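Local coordinates for Bm4233, isoform b (PDB 6ANY), which probably binds sterols or related lipids as a venom allergen-like CAP-family protein of a filarial nematode, at residues A[16-27]-A[137-148]. Residues are numbered along the deposited sequence; the frame is centred on the assembly and turned at random.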
ATOM      1  N   ILE A  16      -1.091  -5.801  -8.054  1.00 13.37           N
ATOM      2  CA  ILE A  16      -1.081  -5.087  -6.786  1.00 13.96           C
ATOM      3  C   ILE A  16       0.116  -4.155  -6.761  1.00 15.07           C
ATOM      4  O   ILE A  16      -0.039  -2.981  -6.421  1.00 11.72           O
ATOM      5  CB  ILE A  16      -0.983  -6.035  -5.610  1.00 15.16           C
ATOM      6  CG1 ILE A  16      -2.340  -6.647  -5.373  1.00 16.77           C
ATOM      7  CG2 ILE A  16      -0.444  -5.311  -4.354  1.00 14.55           C
ATOM      8  CD1 ILE A  16      -2.301  -7.895  -4.517  1.00 20.21           C
ATOM      9  N   VAL A  17       1.277  -4.676  -7.181  1.00 14.80           N
ATOM     10  CA  VAL A  17       2.522  -3.896  -7.140  1.00 16.89           C
ATOM     11  C   VAL A  17       2.500  -2.733  -8.134  1.00 16.19           C
ATOM     12  O   VAL A  17       2.901  -1.621  -7.803  1.00 14.24           O
ATOM     13  CB  VAL A  17       3.757  -4.817  -7.394  1.00 18.99           C
ATOM     14  CG1 VAL A  17       4.992  -4.008  -7.658  1.00 23.30           C
ATOM     15  CG2 VAL A  17       4.014  -5.674  -6.178  1.00 18.82           C
ATOM     16  N   ARG A  18       2.049  -3.010  -9.346  1.00 16.54           N
ATOM     17  CA  ARG A  18       1.974  -2.067 -10.403  1.00 17.00           C
ATOM     18  C   ARG A  18       1.012  -0.961 -10.050  1.00 15.28           C
ATOM     19  O   ARG A  18       1.403   0.232 -10.193  1.00 14.36           O
ATOM     20  CB  ARG A  18       1.526  -2.728 -11.733  1.00 21.43           C
ATOM     21  CG  ARG A  18       2.642  -3.576 -12.299  1.00 27.41           C
ATOM     22  CD  ARG A  18       2.205  -4.606 -13.306  1.00 33.63           C
ATOM     23  NE  ARG A  18       3.330  -5.499 -13.693  1.00 40.97           N
ATOM     24  CZ  ARG A  18       3.240  -6.544 -14.536  1.00 39.62           C
ATOM     25  NH1 ARG A  18       2.080  -6.887 -15.152  1.00 40.25           N
ATOM     26  NH2 ARG A  18       4.323  -7.257 -14.758  1.00 41.28           N
ATOM     27  N   GLN A  19      -0.162  -1.309  -9.504  1.00 11.51           N
ATOM     28  CA  GLN A  19      -1.104  -0.272  -9.034  1.00 12.22           C
ATOM     29  C   GLN A  19      -0.533   0.626  -7.918  1.00 11.65           C
ATOM     30  O   GLN A  19      -0.634   1.847  -7.984  1.00 11.52           O
ATOM     31  CB  GLN A  19      -2.472  -0.860  -8.567  1.00 11.78           C
ATOM     32  CG  GLN A  19      -3.413   0.172  -7.956  1.00 12.13           C
ATOM     33  CD  GLN A  19      -4.622  -0.451  -7.263  1.00 12.57           C
ATOM     34  OE1 GLN A  19      -4.453  -1.245  -6.322  1.00 12.90           O
ATOM     35  NE2 GLN A  19      -5.830  -0.107  -7.709  1.00 11.35           N
ATOM     36  N   ASN A  20       0.014   0.021  -6.888  1.00 11.68           N
ATOM     37  CA  ASN A  20       0.514   0.791  -5.732  1.00 11.80           C
ATOM     38  C   ASN A  20       1.692   1.694  -6.169  1.00 11.57           C
ATOM     39  O   ASN A  20       1.772   2.804  -5.729  1.00 10.61           O
ATOM     40  CB  ASN A  20       0.921  -0.152  -4.600  1.00 11.49           C
ATOM     41  CG  ASN A  20       0.911   0.522  -3.217  1.00 12.01           C
ATOM     42  OD1 ASN A  20       0.789  -0.208  -2.207  1.00 11.89           O
ATOM     43  ND2 ASN A  20       1.121   1.889  -3.140  1.00 10.55           N
ATOM     44  N   ASN A  21       2.512   1.240  -7.116  1.00 13.36           N
ATOM     45  CA  ASN A  21       3.653   2.004  -7.590  1.00 13.83           C
ATOM     46  C   ASN A  21       3.177   3.095  -8.519  1.00 16.13           C
ATOM     47  O   ASN A  21       3.735   4.190  -8.532  1.00 15.45           O
ATOM     48  CB  ASN A  21       4.672   1.159  -8.313  1.00 14.05           C
ATOM     49  CG  ASN A  21       5.570   0.415  -7.408  1.00 13.77           C
ATOM     50  OD1 ASN A  21       5.853   0.860  -6.262  1.00 14.70           O
ATOM     51  ND2 ASN A  21       5.994  -0.759  -7.857  1.00 12.85           N
ATOM     52  N   LYS A  22       2.181   2.812  -9.332  1.00 19.61           N
ATOM     53  CA  LYS A  22       1.535   3.878 -10.122  1.00 20.95           C
ATOM     54  C   LYS A  22       0.966   5.009  -9.244  1.00 20.05           C
ATOM     55  O   LYS A  22       1.191   6.207  -9.517  1.00 16.60           O
ATOM     56  CB  LYS A  22       0.421   3.323 -10.990  1.00 25.36           C
ATOM     57  CG  LYS A  22      -0.385   4.398 -11.707  1.00 29.87           C
ATOM     58  CD  LYS A  22      -1.280   3.726 -12.753  1.00 36.19           C
ATOM     59  CE  LYS A  22      -2.208   4.685 -13.504  1.00 42.79           C
ATOM     60  NZ  LYS A  22      -2.580   4.169 -14.854  1.00 41.85           N
ATOM     61  N   PHE A  23       0.246   4.621  -8.189  1.00 17.38           N
ATOM     62  CA  PHE A  23      -0.230   5.589  -7.223  1.00 17.58           C
ATOM     63  C   PHE A  23       0.894   6.442  -6.684  1.00 15.38           C
ATOM     64  O   PHE A  23       0.759   7.652  -6.608  1.00 14.07           O
ATOM     65  CB  PHE A  23      -0.983   4.919  -6.063  1.00 17.80           C
ATOM     66  CG  PHE A  23      -2.380   4.444  -6.413  1.00 18.54           C
ATOM     67  CD1 PHE A  23      -3.143   5.082  -7.373  1.00 22.67           C
ATOM     68  CD2 PHE A  23      -2.937   3.387  -5.741  1.00 19.75           C
ATOM     69  CE1 PHE A  23      -4.437   4.647  -7.673  1.00 23.40           C
ATOM     70  CE2 PHE A  23      -4.224   2.934  -6.017  1.00 20.25           C
ATOM     71  CZ  PHE A  23      -4.989   3.574  -6.966  1.00 20.79           C
ATOM     72  N   ARG A  24       1.973   5.788  -6.281  1.00 13.84           N
ATOM     73  CA  ARG A  24       3.094   6.469  -5.686  1.00 13.73           C
ATOM     74  C   ARG A  24       3.714   7.444  -6.629  1.00 13.87           C
ATOM     75  O   ARG A  24       3.985   8.573  -6.254  1.00 16.69           O
ATOM     76  CB  ARG A  24       4.112   5.455  -5.197  1.00 13.52           C
ATOM     77  CG  ARG A  24       3.720   4.907  -3.835  1.00 12.96           C
ATOM     78  CD  ARG A  24       4.327   3.549  -3.582  1.00 12.54           C
ATOM     79  NE  ARG A  24       5.671   3.608  -3.014  1.00 12.44           N
ATOM     80  CZ  ARG A  24       5.974   3.731  -1.723  1.00 12.39           C
ATOM     81  NH1 ARG A  24       5.021   3.744  -0.792  1.00 12.39           N
ATOM     82  NH2 ARG A  24       7.265   3.718  -1.349  1.00 12.33           N
ATOM     83  N   SER A  25       3.917   7.026  -7.876  1.00 13.77           N
ATOM     84  CA  SER A  25       4.472   7.903  -8.908  1.00 12.36           C
ATOM     85  C   SER A  25       3.567   9.093  -9.214  1.00 12.56           C
ATOM     86  O   SER A  25       4.022  10.262  -9.247  1.00 12.86           O
ATOM     87  CB  SER A  25       4.773   7.081 -10.159  1.00 12.53           C
ATOM     88  OG  SER A  25       5.146   7.927 -11.190  1.00 12.23           O
ATOM     89  N   LEU A  26       2.279   8.840  -9.411  1.00 12.38           N
ATOM     90  CA  LEU A  26       1.307   9.945  -9.616  1.00 12.33           C
ATOM     91  C   LEU A  26       1.351  10.907  -8.467  1.00 12.84           C
ATOM     92  O   LEU A  26       1.356  12.105  -8.674  1.00 13.00           O
ATOM     93  CB  LEU A  26      -0.114   9.435  -9.779  1.00 13.12           C
ATOM     94  CG  LEU A  26      -0.417   8.729 -11.105  1.00 14.05           C
ATOM     95  CD1 LEU A  26      -1.813   8.182 -11.063  1.00 14.45           C
ATOM     96  CD2 LEU A  26      -0.324   9.628 -12.338  1.00 14.92           C
ATOM     97  N   LEU A  27       1.459  10.391  -7.243  1.00 12.90           N
ATOM     98  CA  LEU A  27       1.530  11.247  -6.074  1.00 12.59           C
ATOM     99  C   LEU A  27       2.774  12.129  -6.052  1.00 13.69           C
ATOM    100  O   LEU A  27       2.655  13.341  -5.763  1.00 13.86           O
ATOM    101  CB  LEU A  27       1.566  10.395  -4.804  1.00 11.98           C
ATOM    102  CG  LEU A  27       1.521  11.073  -3.475  1.00 11.78           C
ATOM    103  CD1 LEU A  27       0.245  11.932  -3.303  1.00 11.61           C
ATOM    104  CD2 LEU A  27       1.684  10.041  -2.390  1.00 11.47           C
ATOM    105  N   GLN A 137       0.212   4.422   4.586  1.00 13.57           N
ATOM    106  CA  GLN A 137       1.065   3.252   4.462  1.00 13.31           C
ATOM    107  C   GLN A 137       1.336   2.960   2.996  1.00 14.85           C
ATOM    108  O   GLN A 137       2.449   2.624   2.639  1.00 13.25           O
ATOM    109  CB  GLN A 137       0.438   2.076   5.176  1.00 12.99           C
ATOM    110  CG  GLN A 137       1.151   0.767   5.064  1.00 12.92           C
ATOM    111  CD  GLN A 137       2.533   0.807   5.659  1.00 12.21           C
ATOM    112  OE1 GLN A 137       2.719   0.486   6.857  1.00 11.85           O
ATOM    113  NE2 GLN A 137       3.522   1.132   4.832  1.00  9.93           N
ATOM    114  N   MET A 138       0.312   3.062   2.137  1.00 15.77           N
ATOM    115  CA  MET A 138       0.516   2.804   0.706  1.00 15.27           C
ATOM    116  C   MET A 138       1.428   3.873   0.128  1.00 15.08           C
ATOM    117  O   MET A 138       2.102   3.637  -0.862  1.00 14.36           O
ATOM    118  CB  MET A 138      -0.812   2.849  -0.115  1.00 14.77           C
ATOM    119  CG  MET A 138      -1.788   1.731   0.133  1.00 14.66           C
ATOM    120  SD  MET A 138      -3.229   1.818  -0.884  1.00 14.55           S
ATOM    121  CE  MET A 138      -2.606   1.471  -2.553  1.00 16.12           C
ATOM    122  N   ALA A 139       1.356   5.088   0.684  1.00 15.38           N
ATOM    123  CA  ALA A 139       2.191   6.195   0.211  1.00 15.04           C
ATOM    124  C   ALA A 139       3.547   6.384   0.909  1.00 14.67           C
ATOM    125  O   ALA A 139       4.227   7.329   0.613  1.00 15.73           O
ATOM    126  CB  ALA A 139       1.393   7.454   0.284  1.00 13.58           C
ATOM    127  N   TRP A 140       3.923   5.510   1.836  1.00 15.88           N
ATOM    128  CA  TRP A 140       5.024   5.783   2.754  1.00 16.34           C
ATOM    129  C   TRP A 140       6.331   5.619   1.986  1.00 15.72           C
ATOM    130  O   TRP A 140       6.649   4.553   1.501  1.00 14.93           O
ATOM    131  CB  TRP A 140       4.964   4.831   3.918  1.00 17.10           C
ATOM    132  CG  TRP A 140       5.772   5.212   5.053  1.00 16.79           C
ATOM    133  CD1 TRP A 140       6.964   4.695   5.412  1.00 17.07           C
ATOM    134  CD2 TRP A 140       5.399   6.153   6.059  1.00 16.36           C
ATOM    135  NE1 TRP A 140       7.399   5.294   6.595  1.00 18.83           N
ATOM    136  CE2 TRP A 140       6.450   6.203   7.001  1.00 17.41           C
ATOM    137  CE3 TRP A 140       4.305   7.010   6.215  1.00 16.12           C
ATOM    138  CZ2 TRP A 140       6.454   7.113   8.090  1.00 16.66           C
ATOM    139  CZ3 TRP A 140       4.260   7.853   7.312  1.00 16.60           C
ATOM    140  CH2 TRP A 140       5.346   7.901   8.252  1.00 16.49           C
ATOM    141  N   GLY A 141       7.044   6.722   1.817  1.00 16.00           N
ATOM    142  CA  GLY A 141       8.275   6.721   1.015  1.00 16.02           C
ATOM    143  C   GLY A 141       9.305   5.728   1.417  1.00 15.15           C
ATOM    144  O   GLY A 141       9.891   5.063   0.578  1.00 14.82           O
ATOM    145  N   LYS A 142       9.498   5.589   2.709  1.00 15.96           N
ATOM    146  CA  LYS A 142      10.423   4.573   3.205  1.00 17.68           C
ATOM    147  C   LYS A 142      10.032   3.069   3.029  1.00 15.86           C
ATOM    148  O   LYS A 142      10.933   2.212   3.032  1.00 16.48           O
ATOM    149  CB  LYS A 142      10.833   4.845   4.648  1.00 18.57           C
ATOM    150  CG  LYS A 142      11.815   6.009   4.793  1.00 20.47           C
ATOM    151  CD  LYS A 142      11.943   6.344   6.302  1.00 24.32           C
ATOM    152  CE  LYS A 142      12.460   7.776   6.566  1.00 26.79           C
ATOM    153  NZ  LYS A 142      13.940   7.675   6.537  1.00 28.93           N
ATOM    154  N   THR A 143       8.756   2.758   2.879  1.00 13.75           N
ATOM    155  CA  THR A 143       8.318   1.374   2.689  1.00 13.05           C
ATOM    156  C   THR A 143       8.770   0.938   1.299  1.00 14.02           C
ATOM    157  O   THR A 143       8.646   1.723   0.369  1.00 14.96           O
ATOM    158  CB  THR A 143       6.775   1.276   2.800  1.00 12.77           C
ATOM    159  OG1 THR A 143       6.372   1.667   4.131  1.00 12.84           O
ATOM    160  CG2 THR A 143       6.305  -0.122   2.507  1.00 11.63           C
ATOM    161  N   HIS A 144       9.303  -0.274   1.169  1.00 13.70           N
ATOM    162  CA  HIS A 144       9.713  -0.803  -0.131  1.00 16.51           C
ATOM    163  C   HIS A 144       9.339  -2.235  -0.396  1.00 16.83           C
ATOM    164  O   HIS A 144       9.624  -2.733  -1.473  1.00 18.71           O
ATOM    165  CB  HIS A 144      11.228  -0.597  -0.409  1.00 16.52           C
ATOM    166  CG  HIS A 144      12.154  -1.347   0.485  1.00 16.71           C
ATOM    167  ND1 HIS A 144      12.528  -0.887   1.743  1.00 17.86           N
ATOM    168  CD2 HIS A 144      12.908  -2.450   0.244  1.00 17.23           C
ATOM    169  CE1 HIS A 144      13.438  -1.710   2.243  1.00 17.19           C
ATOM    170  NE2 HIS A 144      13.684  -2.660   1.355  1.00 17.61           N
ATOM    171  N   LYS A 145       8.637  -2.866   0.536  1.00 17.32           N
ATOM    172  CA  LYS A 145       8.240  -4.272   0.420  1.00 17.85           C
ATOM    173  C   LYS A 145       6.758  -4.434   0.664  1.00 15.81           C
ATOM    174  O   LYS A 145       6.209  -3.846   1.576  1.00 15.78           O
ATOM    175  CB  LYS A 145       9.000  -5.140   1.434  1.00 21.23           C
ATOM    176  CG  LYS A 145      10.504  -5.062   1.227  1.00 25.04           C
ATOM    177  CD  LYS A 145      11.292  -6.082   2.021  1.00 25.31           C
ATOM    178  CE  LYS A 145      11.758  -5.507   3.361  1.00 30.85           C
ATOM    179  NZ  LYS A 145      12.726  -6.438   4.076  1.00 32.44           N
ATOM    180  N   ILE A 146       6.108  -5.256  -0.125  1.00 14.91           N
ATOM    181  CA  ILE A 146       4.655  -5.457   0.020  1.00 14.44           C
ATOM    182  C   ILE A 146       4.358  -6.919  -0.234  1.00 14.75           C
ATOM    183  O   ILE A 146       4.957  -7.515  -1.089  1.00 15.48           O
ATOM    184  CB  ILE A 146       3.840  -4.546  -0.898  1.00 13.07           C
ATOM    185  CG1 ILE A 146       2.350  -4.728  -0.587  1.00 14.97           C
ATOM    186  CG2 ILE A 146       4.133  -4.812  -2.384  1.00 13.51           C
ATOM    187  CD1 ILE A 146       1.459  -3.730  -1.298  1.00 14.37           C
ATOM    188  N   GLY A 147       3.425  -7.463   0.519  1.00 15.64           N
ATOM    189  CA  GLY A 147       2.947  -8.789   0.283  1.00 16.45           C
ATOM    190  C   GLY A 147       1.533  -8.876   0.808  1.00 16.23           C
ATOM    191  O   GLY A 147       1.198  -8.283   1.851  1.00 15.66           O
ATOM    192  N   CYS A 148       0.715  -9.621   0.079  1.00 14.84           N
ATOM    193  CA  CYS A 148      -0.725  -9.627   0.333  1.00 15.97           C
ATOM    194  C   CYS A 148      -1.310 -11.010   0.258  1.00 15.05           C
ATOM    195  O   CYS A 148      -0.784 -11.912  -0.413  1.00 14.48           O
ATOM    196  CB  CYS A 148      -1.504  -8.748  -0.635  1.00 16.15           C
ATOM    197  SG  CYS A 148      -0.918  -7.038  -0.812  1.00 16.57           S
TER
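Arg24 and Asn20 supply every hydrogen bond between helix 16-27 and the turn-and-strand segment 137-148, and both donate to backbone carbonyls. Arg24 bends at its third torsion (chi3 87°), which brings NH1 and NH2 end-on to Trp140 O, at 2.9 Å from NH1. That oxygen lies close to the guanidinium plane, yet both nitrogens sit above the carbonyl plane. With Thr143 N of the type I turn 140-143 also donating, Trp140 O accepts three donors. NH1 bonds Met138 O too (2.9 Å, N-H...O 158°), while Asn20 ND2 reaches the same Met138 O from the opposite face of its carbonyl plane at 3.0 Å.

The apolar contacts run along the helix. Met138 CE, swung round by chi3 68°, lies 3.7 Å from Phe23 CD2 at the ring edge. Leu27 CD2 meets Ala139 CB (3.7 Å). At the other end, Ile16 CG2 touches Ile146 CD1 (3.9 Å) and the sulfur of Cys148, which is disulfide-bonded to Cys164.

This buried contact sets helix 10-28 against the end of helix 133-138 and strand 145-153 within the alpha-beta-alpha sandwich of the CAP fold. Arg24 NH2 also bonds Leu47 O, Phe23 stacks on Trp108 of helix 99-108, and Trp51 of strand 50-51 borders Ile16.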